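Local coordinates for arylalkylamine N-Acetyltransferase 2 (Aedes aegypti, PDB 4FD5), which is a GNAT-family enzyme that probably transfers acyl groups from acyl-CoA to arylalkylamines such as dopamine and serotonin, at residues D33-N37 and A171-F175. Numbering follows the deposited sequence.
Sequences DEPLN and ATGAF
Residues 33-37 run from a loop into the start of helix 35-39. Glu-34 is the N-cap and extended (phi/psi -59/134), and Pro-35 opens the first turn. Residues 171-175 lead from the end of strand 166-171 to helix 174-182. Thr-172 (-90/-18) turns the chain there, and Gly-173 (-120/155) is the N-cap of that helix. The two segments come closest at Pro-35 and Gly-173, with CA atoms 6.1 Å apart. About 177 Å² is buried between them.

Thr-172 points its CA-to-CB bond at the other segment, with chi1 p. Its OG1 donates a hydrogen bond to Glu-34 OE2 at 2.6 Å. Glu-34 (chi1 t, chi2 m) folds back over its own helix start, where OE1 accepts from Asn-37 N at 2.8 Å, nearly linear, a side-chain N-cap. Pro-35 CD lies 3.7 Å from Thr-172 OG1. Two contacts are apolar. Leu-36 CD1 lies 3.8 Å from Thr-172 CG2. Pro-35 CG packs 3.8 Å from Gly-173 CA; a CB on Gly-173 would come to about 3.2 Å from that CG, which is tight. Leu-36 also touches Ile-108 of helix 103-116 and Tyr-193.

The contact joins short helix 35-39 to the turn after strand 166-171, which pairs parallel with strand 129-138 in the GNAT sheet. One carboxylate thus does two jobs: OE1 caps its own helix, while OE2 ties that helix start to Thr-172.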
ATOM      1  N   ASP A  33      -5.972 -10.688   3.984  1.00 18.32           N
ATOM      2  CA  ASP A  33      -4.734 -11.095   4.657  1.00 22.01           C
ATOM      3  C   ASP A  33      -3.922  -9.903   5.188  1.00 21.36           C
ATOM      4  O   ASP A  33      -3.036 -10.057   6.023  1.00 23.04           O
ATOM      5  CB  ASP A  33      -3.894 -11.883   3.650  1.00 24.35           C
ATOM      6  CG  ASP A  33      -2.892 -12.805   4.304  1.00 29.03           C
ATOM      7  OD1 ASP A  33      -3.178 -13.339   5.396  1.00 32.44           O
ATOM      8  OD2 ASP A  33      -1.821 -13.012   3.696  1.00 32.57           O
ATOM      9  N   GLU A  34      -4.207  -8.712   4.675  1.00 18.95           N
ATOM     10  CA  GLU A  34      -3.501  -7.502   5.075  1.00 19.84           C
ATOM     11  C   GLU A  34      -3.676  -7.307   6.592  1.00 22.08           C
ATOM     12  O   GLU A  34      -4.774  -7.486   7.121  1.00 18.30           O
ATOM     13  CB  GLU A  34      -4.077  -6.320   4.271  1.00 20.69           C
ATOM     14  CG  GLU A  34      -3.231  -5.066   4.231  1.00 22.69           C
ATOM     15  CD  GLU A  34      -3.496  -4.153   5.407  1.00 24.41           C
ATOM     16  OE1 GLU A  34      -4.510  -4.361   6.093  1.00 22.17           O
ATOM     17  OE2 GLU A  34      -2.699  -3.223   5.627  1.00 26.26           O
ATOM     18  N   PRO A  35      -2.585  -6.989   7.313  1.00 20.28           N
ATOM     19  CA  PRO A  35      -2.641  -6.986   8.786  1.00 22.11           C
ATOM     20  C   PRO A  35      -3.811  -6.211   9.412  1.00 20.59           C
ATOM     21  O   PRO A  35      -4.487  -6.754  10.294  1.00 20.30           O
ATOM     22  CB  PRO A  35      -1.306  -6.342   9.186  1.00 22.44           C
ATOM     23  CG  PRO A  35      -0.393  -6.643   8.048  1.00 22.37           C
ATOM     24  CD  PRO A  35      -1.251  -6.617   6.808  1.00 21.23           C
ATOM     25  N   LEU A  36      -4.031  -4.969   8.993  1.00 18.88           N
ATOM     26  CA  LEU A  36      -5.115  -4.159   9.572  1.00 20.26           C
ATOM     27  C   LEU A  36      -6.503  -4.641   9.150  1.00 21.14           C
ATOM     28  O   LEU A  36      -7.411  -4.747   9.979  1.00 19.41           O
ATOM     29  CB  LEU A  36      -4.949  -2.676   9.245  1.00 20.80           C
ATOM     30  CG  LEU A  36      -3.612  -2.053   9.656  1.00 20.16           C
ATOM     31  CD1 LEU A  36      -3.656  -0.561   9.409  1.00 23.74           C
ATOM     32  CD2 LEU A  36      -3.282  -2.368  11.115  1.00 22.76           C
ATOM     33  N   ASN A  37      -6.670  -4.924   7.863  1.00 19.43           N
ATOM     34  CA  ASN A  37      -7.924  -5.476   7.371  1.00 19.18           C
ATOM     35  C   ASN A  37      -8.305  -6.710   8.163  1.00 21.00           C
ATOM     36  O   ASN A  37      -9.454  -6.876   8.559  1.00 21.14           O
ATOM     37  CB  ASN A  37      -7.801  -5.845   5.894  1.00 18.76           C
ATOM     38  CG  ASN A  37      -7.624  -4.641   5.002  1.00 20.88           C
ATOM     39  OD1 ASN A  37      -7.714  -3.502   5.448  1.00 22.50           O
ATOM     40  ND2 ASN A  37      -7.382  -4.891   3.721  1.00 16.46           N
ATOM     41  N   ALA A 171       3.699   1.215   5.392  1.00 15.04           N
ATOM     42  CA  ALA A 171       3.852  -0.214   5.443  1.00 17.22           C
ATOM     43  C   ALA A 171       3.286  -0.737   6.742  1.00 18.00           C
ATOM     44  O   ALA A 171       3.819  -0.461   7.814  1.00 16.54           O
ATOM     45  CB  ALA A 171       5.313  -0.578   5.324  1.00 16.78           C
ATOM     46  N   THR A 172       2.191  -1.477   6.633  1.00 17.44           N
ATOM     47  CA  THR A 172       1.491  -1.964   7.816  1.00 18.03           C
ATOM     48  C   THR A 172       2.007  -3.309   8.271  1.00 19.61           C
ATOM     49  O   THR A 172       1.751  -3.707   9.408  1.00 19.48           O
ATOM     50  CB  THR A 172      -0.020  -2.101   7.548  1.00 19.24           C
ATOM     51  OG1 THR A 172      -0.230  -3.031   6.475  1.00 20.00           O
ATOM     52  CG2 THR A 172      -0.610  -0.753   7.167  1.00 20.03           C
ATOM     53  N   GLY A 173       2.710  -4.011   7.385  1.00 19.53           N
ATOM     54  CA  GLY A 173       3.144  -5.372   7.664  1.00 22.50           C
ATOM     55  C   GLY A 173       4.651  -5.573   7.648  1.00 21.42           C
ATOM     56  O   GLY A 173       5.387  -4.851   6.966  1.00 20.45           O
ATOM     57  N   ALA A 174       5.098  -6.591   8.375  1.00 21.43           N
ATOM     58  CA  ALA A 174       6.521  -6.876   8.521  1.00 20.87           C
ATOM     59  C   ALA A 174       7.237  -7.285   7.230  1.00 18.67           C
ATOM     60  O   ALA A 174       8.416  -6.968   7.042  1.00 17.95           O
ATOM     61  CB  ALA A 174       6.733  -7.945   9.597  1.00 23.16           C
ATOM     62  N   PHE A 175       6.544  -7.998   6.348  1.00 19.37           N
ATOM     63  CA  PHE A 175       7.202  -8.510   5.158  1.00 21.19           C
ATOM     64  C   PHE A 175       7.526  -7.374   4.189  1.00 19.86           C
ATOM     65  O   PHE A 175       8.648  -7.291   3.667  1.00 19.79           O
ATOM     66  CB  PHE A 175       6.369  -9.604   4.483  1.00 23.60           C
ATOM     67  CG  PHE A 175       6.123 -10.803   5.364  1.00 25.86           C
ATOM     68  CD1 PHE A 175       7.113 -11.766   5.540  1.00 24.47           C
ATOM     69  CD2 PHE A 175       4.912 -10.966   6.011  1.00 25.71           C
ATOM     70  CE1 PHE A 175       6.888 -12.873   6.358  1.00 24.61           C
ATOM     71  CE2 PHE A 175       4.688 -12.071   6.832  1.00 26.75           C
ATOM     72  CZ  PHE A 175       5.676 -13.015   6.996  1.00 23.36           C
TER